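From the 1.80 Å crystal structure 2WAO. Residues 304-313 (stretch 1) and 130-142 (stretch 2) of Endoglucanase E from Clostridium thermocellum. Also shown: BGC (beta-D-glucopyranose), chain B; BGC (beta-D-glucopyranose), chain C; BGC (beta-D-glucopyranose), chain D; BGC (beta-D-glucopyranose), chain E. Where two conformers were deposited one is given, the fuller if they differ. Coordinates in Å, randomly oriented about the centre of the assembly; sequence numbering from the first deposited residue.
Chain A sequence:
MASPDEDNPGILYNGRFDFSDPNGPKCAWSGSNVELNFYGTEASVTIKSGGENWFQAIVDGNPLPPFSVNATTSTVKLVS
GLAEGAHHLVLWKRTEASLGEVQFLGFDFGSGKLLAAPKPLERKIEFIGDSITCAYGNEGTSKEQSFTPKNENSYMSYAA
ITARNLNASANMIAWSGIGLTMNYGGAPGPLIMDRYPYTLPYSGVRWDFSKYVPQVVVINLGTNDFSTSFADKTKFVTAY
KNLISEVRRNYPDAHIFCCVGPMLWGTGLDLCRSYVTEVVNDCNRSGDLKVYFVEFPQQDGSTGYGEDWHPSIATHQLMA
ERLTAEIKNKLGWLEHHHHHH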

ATOM      1  N   GLY A 304       8.165   0.766  20.201  1.00  6.34           N
ATOM      2  CA  GLY A 304       8.546   2.121  19.751  1.00  6.69           C
ATOM      3  C   GLY A 304       7.477   2.772  18.884  1.00  5.61           C
ATOM      4  O   GLY A 304       6.333   2.297  18.834  1.00  5.05           O
ATOM      5  N   TYR A 305       7.839   3.889  18.250  1.00  5.19           N
ATOM      6  CA  TYR A 305       6.899   4.678  17.431  1.00  5.62           C
ATOM      7  C   TYR A 305       7.658   5.348  16.314  1.00  5.99           C
ATOM      8  O   TYR A 305       8.831   5.689  16.469  1.00  6.64           O
ATOM      9  CB  TYR A 305       6.298   5.849  18.217  1.00  6.81           C
ATOM     10  CG  TYR A 305       5.417   5.485  19.361  1.00  8.29           C
ATOM     11  CD1 TYR A 305       4.104   5.041  19.146  1.00  9.64           C
ATOM     12  CD2 TYR A 305       5.895   5.610  20.670  1.00 11.74           C
ATOM     13  CE1 TYR A 305       3.265   4.726  20.276  1.00 13.42           C
ATOM     14  CE2 TYR A 305       5.112   5.294  21.758  1.00 14.08           C
ATOM     15  CZ  TYR A 305       3.811   4.860  21.563  1.00 14.16           C
ATOM     16  OH  TYR A 305       3.061   4.552  22.683  1.00 17.21           O
ATOM     17  N   GLY A 306       6.956   5.597  15.207  1.00  6.72           N
ATOM     18  CA  GLY A 306       7.519   6.399  14.125  1.00  6.10           C
ATOM     19  C   GLY A 306       6.981   7.815  14.196  1.00  7.29           C
ATOM     20  O   GLY A 306       6.396   8.226  15.204  1.00  5.94           O
ATOM     21  N   GLU A 307       7.102   8.543  13.078  1.00  6.31           N
ATOM     22  CA  GLU A 307       6.729   9.949  13.036  1.00  6.80           C
ATOM     23  C   GLU A 307       5.280  10.115  13.394  1.00  7.13           C
ATOM     24  O   GLU A 307       4.452   9.270  13.017  1.00  6.02           O
ATOM     25  CB  GLU A 307       7.016  10.530  11.626  1.00  6.97           C
ATOM     26  CG  GLU A 307       8.521  10.611  11.339  1.00  7.66           C
ATOM     27  CD  GLU A 307       8.832  11.081   9.906  1.00  9.48           C
ATOM     28  OE1 GLU A 307       7.916  11.018   9.060  1.00 10.86           O
ATOM     29  OE2 GLU A 307       9.994  11.515   9.635  1.00 11.63           O
ATOM     30  N   ASP A 308       4.979  11.154  14.177  1.00  5.67           N
ATOM     31  CA  ASP A 308       3.600  11.446  14.562  1.00  6.47           C
ATOM     32  C   ASP A 308       2.849  10.259  15.204  1.00  6.26           C
ATOM     33  O   ASP A 308       1.637  10.135  15.024  1.00  5.91           O
ATOM     34  CB  ASP A 308       2.803  12.044  13.368  1.00  7.16           C
ATOM     35  CG  ASP A 308       3.255  13.469  13.038  1.00  9.71           C
ATOM     36  OD1 ASP A 308       3.608  14.203  14.001  1.00 11.36           O
ATOM     37  OD2 ASP A 308       3.269  13.834  11.833  1.00  9.24           O
ATOM     38  N   TRP A 309       3.581   9.431  15.978  1.00  5.62           N
ATOM     39  CA  TRP A 309       3.023   8.216  16.629  1.00  6.76           C
ATOM     40  C   TRP A 309       2.578   7.122  15.664  1.00  6.16           C
ATOM     41  O   TRP A 309       1.884   6.176  16.090  1.00  7.63           O
ATOM     42  CB  TRP A 309       1.799   8.565  17.482  1.00  8.32           C
ATOM     43  CG  TRP A 309       2.028   9.570  18.579  1.00 11.07           C
ATOM     44  CD1 TRP A 309       2.227  10.906  18.442  1.00 12.71           C
ATOM     45  CD2 TRP A 309       2.031   9.303  19.985  1.00 15.04           C
ATOM     46  NE1 TRP A 309       2.382  11.491  19.679  1.00 16.48           N
ATOM     47  CE2 TRP A 309       2.258  10.528  20.642  1.00 15.72           C
ATOM     48  CE3 TRP A 309       1.894   8.135  20.750  1.00 14.88           C
ATOM     49  CZ2 TRP A 309       2.349  10.629  22.025  1.00 16.71           C
ATOM     50  CZ3 TRP A 309       1.969   8.233  22.142  1.00 15.60           C
ATOM     51  CH2 TRP A 309       2.189   9.476  22.760  1.00 15.79           C
ATOM     52  N   HIS A 310       2.919   7.223  14.367  1.00  5.71           N
ATOM     53  CA  HIS A 310       2.545   6.128  13.469  1.00  5.25           C
ATOM     54  C   HIS A 310       3.388   4.870  13.759  1.00  4.78           C
ATOM     55  O   HIS A 310       4.448   4.946  14.474  1.00  6.18           O
ATOM     56  CB  HIS A 310       2.649   6.581  12.008  1.00  4.78           C
ATOM     57  CG  HIS A 310       1.596   7.587  11.648  1.00  4.94           C
ATOM     58  ND1 HIS A 310       1.614   8.874  12.135  1.00  8.08           N
ATOM     59  CD2 HIS A 310       0.456   7.478  10.923  1.00  7.64           C
ATOM     60  CE1 HIS A 310       0.556   9.538  11.685  1.00  8.85           C
ATOM     61  NE2 HIS A 310      -0.155   8.717  10.934  1.00  7.06           N
ATOM     62  N   PRO A 311       2.939   3.690  13.253  1.00  4.74           N
ATOM     63  CA  PRO A 311       3.665   2.468  13.664  1.00  5.50           C
ATOM     64  C   PRO A 311       5.144   2.391  13.231  1.00  4.80           C
ATOM     65  O   PRO A 311       5.484   2.768  12.118  1.00  4.71           O
ATOM     66  CB  PRO A 311       2.830   1.323  13.054  1.00  5.41           C
ATOM     67  CG  PRO A 311       1.429   1.929  12.898  1.00  5.10           C
ATOM     68  CD  PRO A 311       1.728   3.365  12.476  1.00  3.68           C
ATOM     69  N   SER A 312       5.975   1.843  14.131  1.00  3.73           N
ATOM     70  CA  SER A 312       7.382   1.527  13.843  1.00  4.43           C
ATOM     71  C   SER A 312       7.438   0.285  12.924  1.00  4.53           C
ATOM     72  O   SER A 312       6.400  -0.416  12.742  1.00  3.15           O
ATOM     73  CB  SER A 312       8.074   1.170  15.173  1.00  4.60           C
ATOM     74  OG  SER A 312       7.485  -0.019  15.707  1.00  4.27           O
ATOM     75  N   ILE A 313       8.624  -0.017  12.382  1.00  3.94           N
ATOM     76  CA  ILE A 313       8.766  -1.247  11.606  1.00  4.99           C
ATOM     77  C   ILE A 313       8.453  -2.469  12.467  1.00  3.85           C
ATOM     78  O   ILE A 313       7.794  -3.410  11.997  1.00  4.10           O
ATOM     79  CB  ILE A 313      10.128  -1.330  10.924  1.00  6.65           C
ATOM     80  CG1 ILE A 313      10.097  -0.359   9.725  1.00  6.22           C
ATOM     81  CG2 ILE A 313      10.367  -2.766  10.385  1.00  7.98           C
ATOM     82  CD1 ILE A 313      11.434   0.036   9.276  1.00 11.27           C
TER
HETATM   83  C2  BGC B   4      -0.380  14.271  12.053  1.00 13.82           C
HETATM   84  C3  BGC B   4      -0.971  14.894  10.797  1.00 13.03           C
HETATM   85  C4  BGC B   4      -1.321  13.793   9.790  1.00 11.36           C
HETATM   86  C5  BGC B   4      -2.257  12.771  10.474  1.00 12.26           C
HETATM   87  C6  BGC B   4      -2.771  11.641   9.559  1.00 14.52           C
HETATM   88  C1  BGC B   4      -1.333  13.214  12.603  1.00 12.63           C
HETATM   89  O2  BGC B   4      -0.095  15.304  13.002  1.00 14.16           O
HETATM   90  O3  BGC B   4      -0.022  15.800  10.219  1.00 15.14           O
HETATM   91  O4  BGC B   4      -2.019  14.486   8.881  1.00 13.99           O
HETATM   92  O5  BGC B   4      -1.588  12.234  11.614  1.00 11.79           O
HETATM   93  O6  BGC B   4      -1.660  10.914   9.064  1.00 16.86           O
HETATM   94  C2  BGC C   3      -2.909  10.291  15.770  1.00 14.08           C
HETATM   95  C3  BGC C   3      -2.156  10.753  14.524  1.00 12.48           C
HETATM   96  C4  BGC C   3      -1.632  12.168  14.703  1.00 11.21           C
HETATM   97  C5  BGC C   3      -0.814  12.288  15.994  1.00 15.81           C
HETATM   98  C6  BGC C   3      -0.543  13.776  16.232  1.00 18.93           C
HETATM   99  C1  BGC C   3      -2.025  10.481  17.017  1.00 17.10           C
HETATM  100  O2  BGC C   3      -3.291   8.924  15.652  1.00 13.87           O
HETATM  101  O3  BGC C   3      -3.013  10.681  13.407  1.00 12.39           O
HETATM  102  O4  BGC C   3      -0.788  12.569  13.747  1.00 12.46           O
HETATM  103  O5  BGC C   3      -1.514  11.795  17.143  1.00 15.33           O
HETATM  104  O6  BGC C   3       0.151  13.791  17.433  1.00 24.88           O
HETATM  105  C2  BGC D   1      -1.647   4.903  24.210  1.00 47.12           C
HETATM  106  C3  BGC D   1      -1.055   6.028  23.370  1.00 46.13           C
HETATM  107  C4  BGC D   1      -1.948   7.262  23.401  1.00 43.08           C
HETATM  108  C5  BGC D   1      -2.356   7.606  24.829  1.00 45.65           C
HETATM  109  C6  BGC D   1      -3.315   8.789  24.853  1.00 45.97           C
HETATM  110  C1  BGC D   1      -2.075   5.413  25.581  1.00 47.74           C
HETATM  111  O1  BGC D   1      -2.706   4.372  26.293  1.00 50.71           O
HETATM  112  O2  BGC D   1      -0.690   3.879  24.368  1.00 46.86           O
HETATM  113  O3  BGC D   1      -0.904   5.590  22.038  1.00 45.80           O
HETATM  114  O4  BGC D   1      -1.530   8.071  22.989  1.00 31.25           O
HETATM  115  O5  BGC D   1      -2.975   6.487  25.423  1.00 47.22           O
HETATM  116  O6  BGC D   1      -4.036   8.785  26.065  1.00 46.10           O
HETATM  117  C2  BGC E   2      -1.710  10.055  21.624  1.00 23.35           C
HETATM  118  C3  BGC E   2      -2.385  10.562  20.356  1.00 21.93           C
HETATM  119  C4  BGC E   2      -2.158   9.601  19.179  1.00 19.74           C
HETATM  120  C5  BGC E   2      -2.308   8.114  19.544  1.00 21.73           C
HETATM  121  C6  BGC E   2      -1.790   7.197  18.442  1.00 22.72           C
HETATM  122  C1  BGC E   2      -2.091   8.590  21.804  1.00 25.45           C
HETATM  123  O2  BGC E   2      -2.208  10.786  22.703  1.00 25.66           O
HETATM  124  O3  BGC E   2      -1.859  11.844  20.081  1.00 18.70           O
HETATM  125  O4  BGC E   2      -2.796  10.210  18.167  1.00 17.53           O
HETATM  126  O5  BGC E   2      -1.592   7.840  20.736  1.00 23.00           O
HETATM  127  O6  BGC E   2      -1.584   5.846  18.873  1.00 26.10           O
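Stretch 2, residues 130-142: DSITCAYGNEGTS

Stretch 2 opens with a short, weakly bonded helix, about Ser 131 to Cys 134, capped by Asp 130. A type II turn from Ala 135 to Asn 138 and a type I turn from Gly 137 to Gly 140 follow. Stretch 1 has no regular helix or strand until Ile 313, and the contact is mostly loop on loop, with the short helix meeting His 310 and Pro 311. From Tyr 305 to His 310 the partners run back from Thr 141 through Gly 137 to Tyr 136 and Ser 131; Pro 311 to Ile 313 then return to Asn 138 and Glu 139.

Tyr 305 O lies 3.3 Å from Thr 141 CA, a CA-H...O contact. Gly 306 CA sits 3.2 Å from both Gly 137 O and Gly 140 O; a CB here would clash with Gly 137 O. Glu 307 N donates to Gly 137 O at 3.1 Å, the one direct backbone hydrogen bond between the stretches. Asp 308 OD2 accepts from Tyr 136 OH at 2.5 Å. Trp 309 points away, one ring face covered by the chain E glucose. His 310 turns toward stretch 2 and stacks face-to-face on Tyr 136, centroids 3.8 Å apart and planes at 18°. Pro 311 CG meets Ile 132 CG2 at 4.1 Å. Water 3 joins Ile 313 N to Asn 138 O, and Ile 313 CD1 reaches Glu 139 CG at 3.9 Å.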

ATOM      1  N   ASP A 130      -5.113   3.975   5.023  1.00  3.05           N
ATOM      2  CA  ASP A 130      -4.787   5.389   5.316  1.00  4.19           C
ATOM      3  C   ASP A 130      -3.285   5.456   5.609  1.00  4.22           C
ATOM      4  O   ASP A 130      -2.485   4.739   4.965  1.00  4.74           O
ATOM      5  CB  ASP A 130      -5.700   5.890   6.462  1.00  2.90           C
ATOM      6  CG  ASP A 130      -5.623   4.972   7.755  1.00  9.23           C
ATOM      7  OD1 ASP A 130      -4.577   4.249   7.980  1.00  9.51           O
ATOM      8  OD2 ASP A 130      -6.581   4.994   8.565  1.00 11.19           O
ATOM      9  N   SER A 131      -2.876   6.263   6.590  1.00  4.66           N
ATOM     10  CA  SER A 131      -1.454   6.487   6.853  0.75  5.21           C
ATOM     11  C   SER A 131      -0.746   5.224   7.279  1.00  4.51           C
ATOM     12  O   SER A 131       0.415   5.053   6.991  1.00  4.25           O
ATOM     13  CB  SER A 131      -1.258   7.526   7.958  0.75  5.92           C
ATOM     14  OG  SER A 131      -1.931   8.733   7.631  0.75  7.66           O
ATOM     15  N   ILE A 132      -1.475   4.345   8.000  1.00  4.13           N
ATOM     16  CA  ILE A 132      -0.913   3.124   8.536  1.00  3.78           C
ATOM     17  C   ILE A 132      -0.501   2.242   7.341  1.00  4.40           C
ATOM     18  O   ILE A 132       0.600   1.699   7.323  1.00  4.03           O
ATOM     19  CB  ILE A 132      -1.926   2.392   9.454  1.00  2.83           C
ATOM     20  CG1 ILE A 132      -2.267   3.287  10.676  1.00  5.05           C
ATOM     21  CG2 ILE A 132      -1.259   1.057   9.994  1.00  5.48           C
ATOM     22  CD1 ILE A 132      -3.559   2.886  11.382  1.00  6.78           C
ATOM     23  N   THR A 133      -1.350   2.147   6.319  1.00  4.02           N
ATOM     24  CA  THR A 133      -0.973   1.295   5.162  1.00  4.51           C
ATOM     25  C   THR A 133       0.010   1.909   4.200  1.00  5.57           C
ATOM     26  O   THR A 133       0.821   1.211   3.590  1.00  6.56           O
ATOM     27  CB  THR A 133      -2.136   0.364   4.592  1.00  8.47           C
ATOM     28  OG1 THR A 133      -2.206   0.245   3.151  1.00 10.55           O
ATOM     29  CG2 THR A 133      -3.348   0.423   5.302  1.00  2.16           C
ATOM     30  N   CYS A 134       0.043   3.229   4.183  1.00  2.73           N
ATOM     31  CA  CYS A 134       1.142   4.009   3.545  1.00  4.38           C
ATOM     32  C   CYS A 134       2.509   3.822   4.248  1.00  4.78           C
ATOM     33  O   CYS A 134       3.549   4.149   3.658  1.00  6.29           O
ATOM     34  CB  CYS A 134       0.771   5.512   3.551  1.00  4.50           C
ATOM     35  SG  CYS A 134      -0.565   5.904   2.384  1.00  7.67           S
ATOM     36  N   ALA A 135       2.494   3.340   5.498  1.00  3.57           N
ATOM     37  CA  ALA A 135       3.692   3.246   6.354  1.00  4.52           C
ATOM     38  C   ALA A 135       4.290   4.651   6.615  1.00  4.94           C
ATOM     39  O   ALA A 135       5.518   4.773   6.733  1.00  4.03           O
ATOM     40  CB  ALA A 135       4.773   2.338   5.746  1.00  4.38           C
ATOM     41  N   TYR A 136       3.429   5.677   6.662  1.00  4.09           N
ATOM     42  CA  TYR A 136       3.791   7.028   7.160  1.00  4.10           C
ATOM     43  C   TYR A 136       4.739   6.906   8.371  1.00  4.05           C
ATOM     44  O   TYR A 136       4.422   6.254   9.397  1.00  3.51           O
ATOM     45  CB  TYR A 136       2.487   7.715   7.579  1.00  4.24           C
ATOM     46  CG  TYR A 136       2.511   9.136   8.134  1.00  4.52           C
ATOM     47  CD1 TYR A 136       1.664  10.109   7.576  1.00  7.29           C
ATOM     48  CD2 TYR A 136       3.256   9.472   9.264  1.00  2.27           C
ATOM     49  CE1 TYR A 136       1.613  11.367   8.079  1.00  7.15           C
ATOM     50  CE2 TYR A 136       3.233  10.810   9.787  1.00  3.18           C
ATOM     51  CZ  TYR A 136       2.368  11.706   9.209  1.00  5.74           C
ATOM     52  OH  TYR A 136       2.263  12.984   9.706  1.00  6.82           O
ATOM     53  N   GLY A 137       5.927   7.491   8.219  1.00  3.28           N
ATOM     54  CA  GLY A 137       6.824   7.687   9.378  1.00  4.15           C
ATOM     55  C   GLY A 137       7.508   6.443   9.909  1.00  3.85           C
ATOM     56  O   GLY A 137       8.141   6.504  10.986  1.00  4.20           O
ATOM     57  N   ASN A 138       7.392   5.309   9.199  1.00  3.23           N
ATOM     58  CA  ASN A 138       7.835   4.025   9.791  1.00  4.53           C
ATOM     59  C   ASN A 138       9.363   3.906   9.979  1.00  6.27           C
ATOM     60  O   ASN A 138       9.832   3.076  10.790  1.00  7.28           O
ATOM     61  CB  ASN A 138       7.180   2.786   9.129  1.00  4.05           C
ATOM     62  CG  ASN A 138       7.784   2.454   7.778  1.00  4.69           C
ATOM     63  OD1 ASN A 138       8.397   3.319   7.149  1.00  6.16           O
ATOM     64  ND2 ASN A 138       7.601   1.198   7.306  1.00  5.09           N
ATOM     65  N   GLU A 139      10.138   4.766   9.309  1.00  6.44           N
ATOM     66  CA  GLU A 139      11.600   4.773   9.551  1.00  8.10           C
ATOM     67  C   GLU A 139      12.052   5.931  10.462  1.00  8.60           C
ATOM     68  O   GLU A 139      13.261   6.096  10.763  1.00  9.29           O
ATOM     69  CB  GLU A 139      12.373   4.722   8.225  1.00  8.29           C
ATOM     70  CG  GLU A 139      12.058   3.436   7.467  1.00 10.17           C
ATOM     71  CD  GLU A 139      13.005   3.155   6.318  1.00 12.86           C
ATOM     72  OE1 GLU A 139      13.517   4.111   5.702  1.00 11.61           O
ATOM     73  OE2 GLU A 139      13.231   1.955   6.053  1.00 12.45           O
ATOM     74  N   GLY A 140      11.088   6.729  10.925  1.00  8.43           N
ATOM     75  CA  GLY A 140      11.372   7.586  12.075  1.00  8.79           C
ATOM     76  C   GLY A 140      11.285   6.801  13.378  1.00 10.08           C
ATOM     77  O   GLY A 140      10.620   5.745  13.466  1.00 10.16           O
ATOM     78  N   THR A 141      11.991   7.257  14.407  1.00 10.47           N
ATOM     79  CA  THR A 141      11.924   6.535  15.683  1.00  9.74           C
ATOM     80  C   THR A 141      11.484   7.499  16.772  1.00  9.76           C
ATOM     81  O   THR A 141      11.462   7.153  17.932  1.00 10.35           O
ATOM     82  CB  THR A 141      13.265   5.841  16.056  1.00 10.07           C
ATOM     83  OG1 THR A 141      14.344   6.806  16.095  1.00  9.87           O
ATOM     84  CG2 THR A 141      13.614   4.772  15.046  1.00 10.12           C
ATOM     85  N   SER A 142      11.108   8.698  16.376  1.00  9.80           N
ATOM     86  CA  SER A 142      10.623   9.673  17.344  1.00 11.02           C
ATOM     87  C   SER A 142       9.177  10.097  17.050  1.00 11.01           C
ATOM     88  O   SER A 142       8.881  10.641  15.969  1.00 10.13           O
ATOM     89  CB  SER A 142      11.530  10.900  17.372  1.00 12.56           C
ATOM     90  OG  SER A 142      10.919  11.868  18.219  1.00 15.14           O
TER
HETATM   91  O   HOH W   1       3.991   3.561   9.983  1.00  4.15           O
HETATM   92  O   HOH W   2       7.427   9.516   6.788  1.00  4.72           O
HETATM   93  O   HOH W   3      10.768   1.765  12.898  1.00  6.98           O
HETATM   94  O   HOH W   4      10.142   3.557  14.810  1.00 11.45           O